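Local structure of ferritin light chain (Trichoplusia ni, 1Z6O) at residues A[143-147]-A[148-152]; A[203-206]-A[207-211]. The protein stores iron as the light subunit of a secreted 24-chain ferritin built with heavy chains, and probably eases nucleation of the ferrihydrite core. All coordinates share one frame; numbering follows the deposited sequence.

Interaction 1: residues A[143-147]-A[148-152]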
loop_
_atom_site.group_PDB
_atom_site.type_symbol
_atom_site.label_atom_id
_atom_site.label_comp_id
_atom_site.label_asym_id
_atom_site.label_seq_id
_atom_site.Cartn_x
_atom_site.Cartn_y
_atom_site.Cartn_z
ATOM N N ILE A 143 37.668 41.920 -11.510
ATOM C CA ILE A 143 37.850 40.985 -12.623
ATOM C C ILE A 143 36.733 41.161 -13.652
ATOM O O ILE A 143 36.963 41.101 -14.868
ATOM C CB ILE A 143 37.868 39.530 -12.108
ATOM C CG1 ILE A 143 39.025 39.363 -11.116
ATOM C CG2 ILE A 143 38.043 38.543 -13.274
ATOM C CD1 ILE A 143 39.012 38.001 -10.403
ATOM N N HIS A 144 35.520 41.390 -13.159
ATOM C CA HIS A 144 34.362 41.591 -14.026
ATOM C C HIS A 144 34.596 42.829 -14.912
ATOM O O HIS A 144 34.344 42.808 -16.119
ATOM C CB HIS A 144 33.115 41.774 -13.146
ATOM C CG HIS A 144 31.828 41.843 -13.908
ATOM N ND1 HIS A 144 31.434 42.964 -14.610
ATOM C CD2 HIS A 144 30.825 40.938 -14.047
ATOM C CE1 HIS A 144 30.242 42.748 -15.145
ATOM N NE2 HIS A 144 29.852 41.526 -14.817
ATOM N N ARG A 145 35.085 43.906 -14.308
ATOM C CA ARG A 145 35.358 45.138 -15.053
ATOM C C ARG A 145 36.500 44.922 -16.069
ATOM O O ARG A 145 36.478 45.446 -17.190
ATOM C CB ARG A 145 35.738 46.261 -14.072
ATOM C CG ARG A 145 35.832 47.612 -14.748
ATOM C CD ARG A 145 36.125 48.764 -13.786
ATOM N NE ARG A 145 36.169 49.991 -14.572
ATOM C CZ ARG A 145 35.749 51.175 -14.158
ATOM N NH1 ARG A 145 35.243 51.326 -12.937
ATOM N NH2 ARG A 145 35.811 52.207 -14.991
ATOM N N GLU A 146 37.498 44.147 -15.669
ATOM C CA GLU A 146 38.616 43.848 -16.558
ATOM C C GLU A 146 38.119 43.034 -17.763
ATOM O O GLU A 146 38.613 43.185 -18.876
ATOM C CB GLU A 146 39.673 43.059 -15.776
ATOM C CG GLU A 146 40.943 42.744 -16.531
ATOM C CD GLU A 146 41.724 43.992 -16.932
ATOM O OE1 GLU A 146 41.675 45.009 -16.189
ATOM O OE2 GLU A 146 42.394 43.933 -17.989
ATOM N N ALA A 147 37.122 42.179 -17.546
ATOM C CA ALA A 147 36.596 41.347 -18.622
ATOM C C ALA A 147 35.662 42.045 -19.602
ATOM O O ALA A 147 35.532 41.620 -20.746
ATOM C CB ALA A 147 35.844 40.140 -18.020
ATOM N N THR A 148 35.016 43.119 -19.172
ATOM C CA THR A 148 34.003 43.720 -20.026
ATOM C C THR A 148 34.070 45.220 -20.184
ATOM O O THR A 148 33.173 45.804 -20.774
ATOM C CB THR A 148 32.590 43.414 -19.449
ATOM O OG1 THR A 148 32.504 43.941 -18.114
ATOM C CG2 THR A 148 32.334 41.922 -19.398
ATOM N N ARG A 149 35.119 45.851 -19.695
ATOM C CA ARG A 149 35.126 47.292 -19.764
ATOM C C ARG A 149 36.483 47.977 -19.831
ATOM O O ARG A 149 36.639 48.962 -20.537
ATOM C CB ARG A 149 34.348 47.779 -18.537
ATOM C CG ARG A 149 33.970 49.207 -18.508
ATOM C CD ARG A 149 33.029 49.460 -17.325
ATOM N NE ARG A 149 32.835 50.887 -17.189
ATOM C CZ ARG A 149 32.285 51.482 -16.148
ATOM N NH1 ARG A 149 31.852 50.764 -15.110
ATOM N NH2 ARG A 149 32.177 52.802 -16.151
ATOM N N ASN A 150 37.470 47.455 -19.118
ATOM C CA ASN A 150 38.763 48.127 -19.070
ATOM C C ASN A 150 39.665 48.082 -20.277
ATOM O O ASN A 150 40.439 49.004 -20.487
ATOM C CB ASN A 150 39.570 47.650 -17.868
ATOM C CG ASN A 150 38.989 48.128 -16.556
ATOM O OD1 ASN A 150 38.199 49.080 -16.519
ATOM N ND2 ASN A 150 39.387 47.479 -15.467
ATOM N N SER A 151 39.585 47.019 -21.063
ATOM C CA SER A 151 40.459 46.893 -22.220
ATOM C C SER A 151 39.666 46.864 -23.511
ATOM O O SER A 151 38.758 46.049 -23.690
ATOM C CB SER A 151 41.317 45.629 -22.081
ATOM O OG SER A 151 42.155 45.453 -23.209
ATOM N N GLN A 152 40.011 47.776 -24.409
ATOM C CA GLN A 152 39.346 47.894 -25.697
ATOM C C GLN A 152 39.328 46.594 -26.492
ATOM O O GLN A 152 38.361 46.305 -27.187
ATOM C CB GLN A 152 40.041 48.979 -26.526
ATOM C CG GLN A 152 39.464 49.200 -27.916
ATOM C CD GLN A 152 37.998 49.590 -27.895
ATOM O OE1 GLN A 152 37.541 50.292 -26.991
ATOM N NE2 GLN A 152 37.255 49.149 -28.907
HETATM O O HOH W 1 37.004 51.440 -17.700
HETATM O O HOH W 2 37.882 44.771 -21.085
#
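R145 gives its NE hydrogen to the amide oxygen of N150: NE to OD1 measures 3.0 Å, with OD1 tilted somewhat out of the guanidinium plane. Water 1 closes a second route between the same groups, accepting from R145 NH2 and donating to N150 OD1, so that this oxygen takes two donors. The other arm of the amide, N150 ND2, offers a weak bond of 3.4 Å to E146 OE1, which is nearly straight although the carboxylate and amide planes differ steeply; the other carboxylate oxygen, E146 OE2, is bonded to the backbone of N36.

On the backbone, N150 N reaches R145 O at 3.0 Å, five residues back, while R149 N makes a weak bond of 2.9 Å to this same R145 O. The wider turn marks the passage from helix to loop and brings the N150 amide across the side chain of R145. T148 OG1 stands 2.9 Å from H144 O, but its one proton has another acceptor within reach.

R145 and R149 both leave the backbone with CG anti to N (chi1 -171° and -168°) and stay extended to NE, which places their guanidinium groups flat on one another, centres 4.0 Å apart and planes 9° apart. The stacked cations are probably tolerated because backbone carbonyls of a second light subunit receive them: Q152 O takes R145, and S151 O and L154 O take R149. A third light subunit sends its own R145 and R149 to Q152 O and S151 O here, a cyclic relation consistent with a three-fold ferritin axis.

Inward, H144 packs on A160 and L163 of helix 157-190 and is hydrogen-bonded through NE2 to E164, a calcium ligand, while A147 meets V37 of helix 37-61.

Interaction 2: residues A[203-206]-A[207-211]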
loop_
_atom_site.group_PDB
_atom_site.type_symbol
_atom_site.label_atom_id
_atom_site.label_comp_id
_atom_site.label_asym_id
_atom_site.label_seq_id
_atom_site.Cartn_x
_atom_site.Cartn_y
_atom_site.Cartn_z
ATOM N N VAL A 203 24.084 34.226 24.284
ATOM C CA VAL A 203 22.832 34.131 23.533
ATOM C C VAL A 203 23.084 34.267 22.024
ATOM O O VAL A 203 22.494 33.549 21.207
ATOM C CB VAL A 203 21.840 35.228 24.009
ATOM C CG1 VAL A 203 20.652 35.348 23.041
ATOM C CG2 VAL A 203 21.330 34.866 25.425
ATOM N N PHE A 204 23.967 35.183 21.656
ATOM C CA PHE A 204 24.278 35.388 20.243
ATOM C C PHE A 204 24.941 34.139 19.656
ATOM O O PHE A 204 24.623 33.729 18.535
ATOM C CB PHE A 204 25.197 36.597 20.067
ATOM C CG PHE A 204 25.370 37.005 18.629
ATOM C CD1 PHE A 204 24.362 37.703 17.967
ATOM C CD2 PHE A 204 26.516 36.640 17.923
ATOM C CE1 PHE A 204 24.487 38.034 16.609
ATOM C CE2 PHE A 204 26.652 36.962 16.566
ATOM C CZ PHE A 204 25.637 37.658 15.911
ATOM N N ASP A 205 25.863 33.527 20.400
ATOM C CA ASP A 205 26.504 32.307 19.901
ATOM C C ASP A 205 25.476 31.190 19.703
ATOM O O ASP A 205 25.556 30.431 18.736
ATOM C CB ASP A 205 27.599 31.816 20.853
ATOM C CG ASP A 205 28.294 30.556 20.329
ATOM O OD1 ASP A 205 27.921 29.431 20.731
ATOM O OD2 ASP A 205 29.200 30.697 19.481
ATOM N N GLU A 206 24.505 31.085 20.613
ATOM C CA GLU A 206 23.466 30.059 20.484
ATOM C C GLU A 206 22.633 30.343 19.232
ATOM O O GLU A 206 22.224 29.427 18.513
ATOM C CB GLU A 206 22.567 30.054 21.729
ATOM C CG GLU A 206 23.276 29.554 22.998
ATOM C CD GLU A 206 23.611 28.064 22.930
ATOM O OE1 GLU A 206 22.705 27.270 22.599
ATOM O OE2 GLU A 206 24.770 27.683 23.211
ATOM N N TYR A 207 22.385 31.621 18.977
ATOM C CA TYR A 207 21.635 32.041 17.792
ATOM C C TYR A 207 22.406 31.633 16.520
ATOM O O TYR A 207 21.812 31.145 15.553
ATOM C CB TYR A 207 21.444 33.558 17.819
ATOM C CG TYR A 207 20.940 34.143 16.520
ATOM C CD1 TYR A 207 19.627 33.929 16.101
ATOM C CD2 TYR A 207 21.771 34.934 15.720
ATOM C CE1 TYR A 207 19.145 34.488 14.919
ATOM C CE2 TYR A 207 21.298 35.504 14.530
ATOM C CZ TYR A 207 19.982 35.274 14.143
ATOM O OH TYR A 207 19.493 35.839 12.989
ATOM N N LEU A 208 23.724 31.837 16.509
ATOM C CA LEU A 208 24.513 31.440 15.340
ATOM C C LEU A 208 24.439 29.930 15.120
ATOM O O LEU A 208 24.389 29.463 13.979
ATOM C CB LEU A 208 25.982 31.857 15.486
ATOM C CG LEU A 208 26.297 33.357 15.398
ATOM C CD1 LEU A 208 27.817 33.552 15.468
ATOM C CD2 LEU A 208 25.755 33.942 14.082
ATOM N N GLN A 209 24.429 29.156 16.201
ATOM C CA GLN A 209 24.349 27.706 16.052
ATOM C C GLN A 209 23.078 27.289 15.322
ATOM O O GLN A 209 23.067 26.299 14.596
ATOM C CB GLN A 209 24.388 27.018 17.416
ATOM C CG GLN A 209 25.739 27.107 18.094
ATOM C CD GLN A 209 25.735 26.457 19.463
ATOM O OE1 GLN A 209 25.286 25.325 19.611
ATOM N NE2 GLN A 209 26.244 27.168 20.467
ATOM N N LYS A 210 22.006 28.048 15.515
ATOM C CA LYS A 210 20.731 27.735 14.882
ATOM C C LYS A 210 20.563 28.303 13.486
ATOM O O LYS A 210 19.765 27.797 12.708
ATOM C CB LYS A 210 19.563 28.286 15.706
ATOM C CG LYS A 210 19.381 27.695 17.077
ATOM C CD LYS A 210 18.087 28.227 17.690
ATOM C CE LYS A 210 17.852 27.646 19.070
ATOM N NZ LYS A 210 18.896 28.104 20.027
ATOM N N THR A 211 21.299 29.356 13.162
ATOM C CA THR A 211 21.098 29.995 11.876
ATOM C C THR A 211 22.206 29.927 10.844
ATOM O O THR A 211 21.949 30.153 9.665
ATOM C CB THR A 211 20.728 31.470 12.082
ATOM O OG1 THR A 211 21.798 32.133 12.765
ATOM C CG2 THR A 211 19.455 31.583 12.923
HETATM O O HOH W 3 21.386 27.004 19.922
#
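Near the C-terminal end of the short helix 197-211, Q209 turns back one turn and holds the carboxylate of D205. Its NE2 lies 2.8 Å from D205 OD1, approaching on the syn side, 30° out of the carboxylate plane. With CG anti to its own carbonyl carbon (chi1 -70°) and the chain extended beyond, the amide runs beside E206 as well, whose OE2 gets a weak bond from Q209 NE2 at 3.2 Å. One nitrogen thus serves two acids.

Backbone bonds link L208 N to F204 O at 2.9 Å and Q209 N to D205 O at 3.1 Å; the next, K210 N to E206 O, is already weak as the helix nears its end. This is the extra helix that ferritins add to their four-helix bundle, and D205 ties it down: its carboxylate also receives the amides of G71 and F72 where helix 70-96 begins. A leucine in place of Q209 would probably leave D205 OD1 without its side-chain donor from this helix and E206 OE2 without its weak partner.

Water 3 joins K210 NZ, at 2.7 Å, to E206 OE1 and E206 O. Both charged ends meet heavy chains: E206 OE1 makes a salt bridge with K185 of one, and K210 NZ is hydrogen-bonded to V191 O of another. On the buried side F204 CE2 meets L208 CD1 at 3.8 Å, and the F204 ring packs edge-to-face with H181 of helix 157-190.

In the fold
Interactions 1 and 2 are both local contacts within continuous segments, but they sit on opposite sides of the chain's centre, their own centres about 41 Å apart. Each combines buried residues with others at a subunit interface, so neither is pure core nor pure surface. Helix 157-190 runs past both: side chains of 143-152 pack on it around A160 and L163, those of 203-211 around H181 to F188. Their chemistry follows their neighbours. Residues 143-152 leave a helix and present stacked arginines to backbone carbonyls of a neighbouring light chain; residues 203-211 stay helical, place a carboxylate against amides within the chain, and meet heavy chains through a salt bridge and a lysine-to-carbonyl bond.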